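Local coordinates for putative CRISPR-associated endoribonuclease-like protein Cas6 (Pyrococcus furiosus, PDB 3UFC), which probably binds CRISPR RNA, as a Cas6-family paralogue of the endoribonucleases that process CRISPR transcripts in antiviral defence, at residues Pro133-Phe141 and Asp150-Arg161. Sequence-based numbering, arbitrary orientation.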
loop_
_atom_site.group_PDB
_atom_site.type_symbol
_atom_site.label_atom_id
_atom_site.label_comp_id
_atom_site.label_asym_id
_atom_site.label_seq_id
_atom_site.Cartn_x
_atom_site.Cartn_y
_atom_site.Cartn_z
ATOM N N PRO A 133 0.100 -0.082 -6.119
ATOM C CA PRO A 133 -0.711 -1.029 -6.901
ATOM C C PRO A 133 -1.671 -1.927 -6.131
ATOM O O PRO A 133 -1.338 -2.443 -5.071
ATOM C CB PRO A 133 0.337 -1.850 -7.666
ATOM C CG PRO A 133 1.540 -0.955 -7.710
ATOM C CD PRO A 133 1.535 -0.338 -6.327
ATOM N N ILE A 134 -2.868 -2.108 -6.679
ATOM C CA ILE A 134 -3.858 -2.975 -6.058
ATOM C C ILE A 134 -3.649 -4.403 -6.567
ATOM O O ILE A 134 -3.590 -4.651 -7.778
ATOM C CB ILE A 134 -5.290 -2.488 -6.361
ATOM C CG1 ILE A 134 -5.594 -1.258 -5.497
ATOM C CG2 ILE A 134 -6.309 -3.598 -6.080
ATOM C CD1 ILE A 134 -6.947 -0.618 -5.782
ATOM N N VAL A 135 -3.519 -5.330 -5.626
ATOM C CA VAL A 135 -3.291 -6.736 -5.933
ATOM C C VAL A 135 -4.521 -7.573 -5.590
ATOM O O VAL A 135 -5.038 -7.511 -4.476
ATOM C CB VAL A 135 -2.089 -7.284 -5.128
ATOM C CG1 VAL A 135 -1.871 -8.768 -5.443
ATOM C CG2 VAL A 135 -0.826 -6.482 -5.464
ATOM N N VAL A 136 -4.995 -8.339 -6.566
ATOM C CA VAL A 136 -6.146 -9.215 -6.378
ATOM C C VAL A 136 -5.789 -10.519 -7.073
ATOM O O VAL A 136 -5.535 -10.539 -8.280
ATOM C CB VAL A 136 -7.426 -8.638 -7.020
ATOM C CG1 VAL A 136 -8.587 -9.606 -6.808
ATOM C CG2 VAL A 136 -7.759 -7.269 -6.405
ATOM N N ARG A 137 -5.773 -11.607 -6.315
ATOM C CA ARG A 137 -5.395 -12.892 -6.884
ATOM C C ARG A 137 -6.428 -13.999 -6.751
ATOM O O ARG A 137 -7.398 -13.892 -6.000
ATOM C CB ARG A 137 -4.086 -13.356 -6.245
ATOM C CG ARG A 137 -2.976 -12.330 -6.334
ATOM C CD ARG A 137 -2.357 -12.077 -4.975
ATOM N NE ARG A 137 -1.446 -13.133 -4.551
ATOM C CZ ARG A 137 -0.255 -13.360 -5.097
ATOM N NH1 ARG A 137 0.175 -12.609 -6.098
ATOM N NH2 ARG A 137 0.519 -14.326 -4.626
ATOM N N THR A 138 -6.197 -15.064 -7.509
ATOM C CA THR A 138 -7.050 -16.238 -7.493
ATOM C C THR A 138 -6.109 -17.431 -7.650
ATOM O O THR A 138 -4.911 -17.251 -7.865
ATOM C CB THR A 138 -8.078 -16.210 -8.644
ATOM O OG1 THR A 138 -8.948 -17.342 -8.530
ATOM C CG2 THR A 138 -7.386 -16.238 -9.990
ATOM N N VAL A 139 -6.640 -18.640 -7.531
ATOM C CA VAL A 139 -5.813 -19.834 -7.655
ATOM C C VAL A 139 -5.998 -20.537 -8.994
ATOM O O VAL A 139 -7.119 -20.856 -9.386
ATOM C CB VAL A 139 -6.122 -20.840 -6.521
ATOM C CG1 VAL A 139 -5.355 -22.132 -6.743
ATOM C CG2 VAL A 139 -5.747 -20.236 -5.179
ATOM N N LYS A 140 -4.888 -20.770 -9.691
ATOM C CA LYS A 140 -4.908 -21.459 -10.977
ATOM C C LYS A 140 -3.900 -22.608 -10.995
ATOM O O LYS A 140 -2.934 -22.617 -10.229
ATOM C CB LYS A 140 -4.609 -20.486 -12.123
ATOM C CG LYS A 140 -5.805 -19.646 -12.557
ATOM C CD LYS A 140 -5.474 -18.812 -13.789
ATOM C CE LYS A 140 -6.700 -18.084 -14.327
ATOM N NZ LYS A 140 -7.261 -17.098 -13.362
ATOM N N PHE A 141 -4.133 -23.571 -11.882
ATOM C CA PHE A 141 -3.279 -24.748 -12.008
ATOM C C PHE A 141 -1.857 -24.487 -12.507
ATOM O O PHE A 141 -1.632 -23.673 -13.403
ATOM C CB PHE A 141 -3.961 -25.774 -12.916
ATOM C CG PHE A 141 -4.476 -25.196 -14.209
ATOM C CD1 PHE A 141 -3.597 -24.711 -15.172
ATOM C CD2 PHE A 141 -5.844 -25.135 -14.459
ATOM C CE1 PHE A 141 -4.071 -24.174 -16.369
ATOM C CE2 PHE A 141 -6.330 -24.601 -15.653
ATOM C CZ PHE A 141 -5.441 -24.120 -16.609
ATOM N N ASP A 150 -2.381 -13.431 -10.499
ATOM C CA ASP A 150 -2.724 -12.026 -10.304
ATOM C C ASP A 150 -3.730 -11.544 -11.338
ATOM O O ASP A 150 -3.539 -11.718 -12.546
ATOM C CB ASP A 150 -1.451 -11.176 -10.354
ATOM C CG ASP A 150 -0.473 -11.545 -9.256
ATOM O OD1 ASP A 150 0.719 -11.183 -9.349
ATOM O OD2 ASP A 150 -0.907 -12.203 -8.289
ATOM N N LEU A 151 -4.802 -10.932 -10.848
ATOM C CA LEU A 151 -5.872 -10.432 -11.702
ATOM C C LEU A 151 -5.838 -8.916 -11.868
ATOM O O LEU A 151 -5.241 -8.205 -11.058
ATOM C CB LEU A 151 -7.225 -10.845 -11.117
ATOM C CG LEU A 151 -7.433 -12.353 -10.932
ATOM C CD1 LEU A 151 -8.676 -12.602 -10.093
ATOM C CD2 LEU A 151 -7.553 -13.031 -12.301
ATOM N N TYR A 152 -6.493 -8.444 -12.927
ATOM C CA TYR A 152 -6.591 -7.024 -13.253
ATOM C C TYR A 152 -8.076 -6.693 -13.389
ATOM O O TYR A 152 -8.896 -7.589 -13.580
ATOM C CB TYR A 152 -5.883 -6.734 -14.572
ATOM C CG TYR A 152 -4.448 -7.199 -14.611
ATOM C CD1 TYR A 152 -3.447 -6.493 -13.949
ATOM C CD2 TYR A 152 -4.089 -8.350 -15.313
ATOM C CE1 TYR A 152 -2.122 -6.915 -13.989
ATOM C CE2 TYR A 152 -2.766 -8.786 -15.357
ATOM C CZ TYR A 152 -1.789 -8.061 -14.696
ATOM O OH TYR A 152 -0.479 -8.464 -14.764
ATOM N N PRO A 153 -8.439 -5.400 -13.311
ATOM C CA PRO A 153 -9.838 -4.978 -13.423
ATOM C C PRO A 153 -10.600 -5.495 -14.643
ATOM O O PRO A 153 -11.826 -5.599 -14.602
ATOM C CB PRO A 153 -9.740 -3.453 -13.403
ATOM C CG PRO A 153 -8.532 -3.212 -12.553
ATOM C CD PRO A 153 -7.564 -4.234 -13.096
ATOM N N HIS A 154 -9.895 -5.819 -15.724
ATOM C CA HIS A 154 -10.580 -6.319 -16.915
ATOM C C HIS A 154 -10.868 -7.817 -16.856
ATOM O O HIS A 154 -11.517 -8.361 -17.746
ATOM C CB HIS A 154 -9.793 -5.990 -18.194
ATOM C CG HIS A 154 -8.408 -6.556 -18.228
ATOM N ND1 HIS A 154 -7.298 -5.831 -17.850
ATOM C CD2 HIS A 154 -7.950 -7.770 -18.616
ATOM C CE1 HIS A 154 -6.216 -6.573 -18.006
ATOM N NE2 HIS A 154 -6.583 -7.754 -18.470
ATOM N N ASP A 155 -10.391 -8.478 -15.804
ATOM C CA ASP A 155 -10.616 -9.911 -15.624
ATOM C C ASP A 155 -11.998 -10.160 -15.022
ATOM O O ASP A 155 -12.404 -9.482 -14.076
ATOM C CB ASP A 155 -9.545 -10.502 -14.703
ATOM C CG ASP A 155 -8.209 -10.671 -15.393
ATOM O OD1 ASP A 155 -7.168 -10.330 -14.791
ATOM O OD2 ASP A 155 -8.198 -11.162 -16.540
ATOM N N GLU A 156 -12.716 -11.140 -15.567
ATOM C CA GLU A 156 -14.057 -11.470 -15.085
ATOM C C GLU A 156 -14.127 -11.750 -13.585
ATOM O O GLU A 156 -15.099 -11.384 -12.928
ATOM C CB GLU A 156 -14.611 -12.690 -15.829
ATOM C CG GLU A 156 -14.820 -12.491 -17.316
ATOM C CD GLU A 156 -15.556 -13.661 -17.944
ATOM O OE1 GLU A 156 -15.089 -14.813 -17.791
ATOM O OE2 GLU A 156 -16.601 -13.429 -18.589
ATOM N N LEU A 157 -13.104 -12.409 -13.048
ATOM C CA LEU A 157 -13.075 -12.744 -11.624
ATOM C C LEU A 157 -12.584 -11.629 -10.695
ATOM O O LEU A 157 -12.722 -11.738 -9.481
ATOM C CB LEU A 157 -12.205 -13.983 -11.391
ATOM C CG LEU A 157 -12.798 -15.371 -11.645
ATOM C CD1 LEU A 157 -13.352 -15.468 -13.057
ATOM C CD2 LEU A 157 -11.713 -16.414 -11.421
ATOM N N PHE A 158 -12.012 -10.570 -11.260
ATOM C CA PHE A 158 -11.476 -9.466 -10.458
ATOM C C PHE A 158 -12.411 -8.972 -9.353
ATOM O O PHE A 158 -12.090 -9.063 -8.163
ATOM C CB PHE A 158 -11.106 -8.283 -11.360
ATOM C CG PHE A 158 -10.420 -7.152 -10.628
ATOM C CD1 PHE A 158 -9.055 -7.198 -10.369
ATOM C CD2 PHE A 158 -11.144 -6.052 -10.183
ATOM C CE1 PHE A 158 -8.422 -6.163 -9.676
ATOM C CE2 PHE A 158 -10.520 -5.011 -9.487
ATOM C CZ PHE A 158 -9.163 -5.066 -9.235
ATOM N N LEU A 159 -13.569 -8.449 -9.747
ATOM C CA LEU A 159 -14.518 -7.915 -8.782
ATOM C C LEU A 159 -14.909 -8.901 -7.684
ATOM O O LEU A 159 -14.834 -8.565 -6.504
ATOM C CB LEU A 159 -15.776 -7.398 -9.493
ATOM C CG LEU A 159 -16.826 -6.790 -8.554
ATOM C CD1 LEU A 159 -16.196 -5.667 -7.744
ATOM C CD2 LEU A 159 -18.010 -6.274 -9.360
ATOM N N ASP A 160 -15.323 -10.110 -8.053
ATOM C CA ASP A 160 -15.706 -11.090 -7.040
ATOM C C ASP A 160 -14.542 -11.436 -6.124
ATOM O O ASP A 160 -14.727 -11.621 -4.919
ATOM C CB ASP A 160 -16.263 -12.359 -7.685
ATOM C CG ASP A 160 -17.668 -12.163 -8.219
ATOM O OD1 ASP A 160 -18.384 -11.285 -7.688
ATOM O OD2 ASP A 160 -18.062 -12.887 -9.154
ATOM N N ARG A 161 -13.344 -11.529 -6.693
ATOM C CA ARG A 161 -12.163 -11.820 -5.888
ATOM C C ARG A 161 -11.887 -10.648 -4.933
ATOM O O ARG A 161 -11.609 -10.854 -3.752
ATOM C CB ARG A 161 -10.952 -12.053 -6.787
ATOM C CG ARG A 161 -10.948 -13.393 -7.508
ATOM C CD ARG A 161 -10.249 -14.451 -6.674
ATOM N NE ARG A 161 -11.164 -15.216 -5.840
ATOM C CZ ARG A 161 -10.772 -16.017 -4.853
ATOM N NH1 ARG A 161 -9.481 -16.145 -4.573
ATOM N NH2 ARG A 161 -11.670 -16.710 -4.164
HETATM O O HOH W 1 -5.131 -5.663 -9.827
HETATM O O HOH W 2 -3.324 -8.408 -9.002
#
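Val136 overlaps the Phe158 ring and the base of Arg161, both on helix 158-174. Its chi1 of 179° sets CG1 anti to the backbone N and CG2 beside it; CG2 then meets the Phe158 ring, 3.5 Å from CE1, while CG1 lies 3.4 Å from Arg161 CB. The valine crosses the phenylalanine at about a right angle, and one face of the same ring carries Pro153 CA. Arg161 then runs along the strand beyond Val136: its CD packs across Thr138 CB at 3.4 Å, and after bends at chi2 and chi3 its NH1 reaches Arg137 O in the guanidinium plane, a weak hydrogen bond of 3.4 Å. Strands 136-142 and 145-151 form a two-stranded antiparallel hairpin in the C-terminal part of this Cas6-family protein, and here helix 158-174 packs back against the hairpin that precedes it. Between the strands, Leu151 N donates to Val136 O at 2.7 Å, and the side chain of Leu151 continues along the same side to Thr138, Leu151 CD1 lying 3.9 Å from Thr138 CG2. Past this bond the strands part, and water enters: one molecule accepts from Val136 N and also bonds Leu151 O, and another links Leu151 O to Ile134 O. Arg137 and Asp150, side by side on the other face of the hairpin, make a salt bridge, although the exact position of Asp150 OD2 is uncertain. Asp150 OD1 accepts from Arg203 N, tying this pair to strand 200-213. The connection to the helix begins with a type I turn from Tyr152 to Asp155, whose OD1 accepts from Tyr152 N on its anti side, somewhat out of the carboxylate plane.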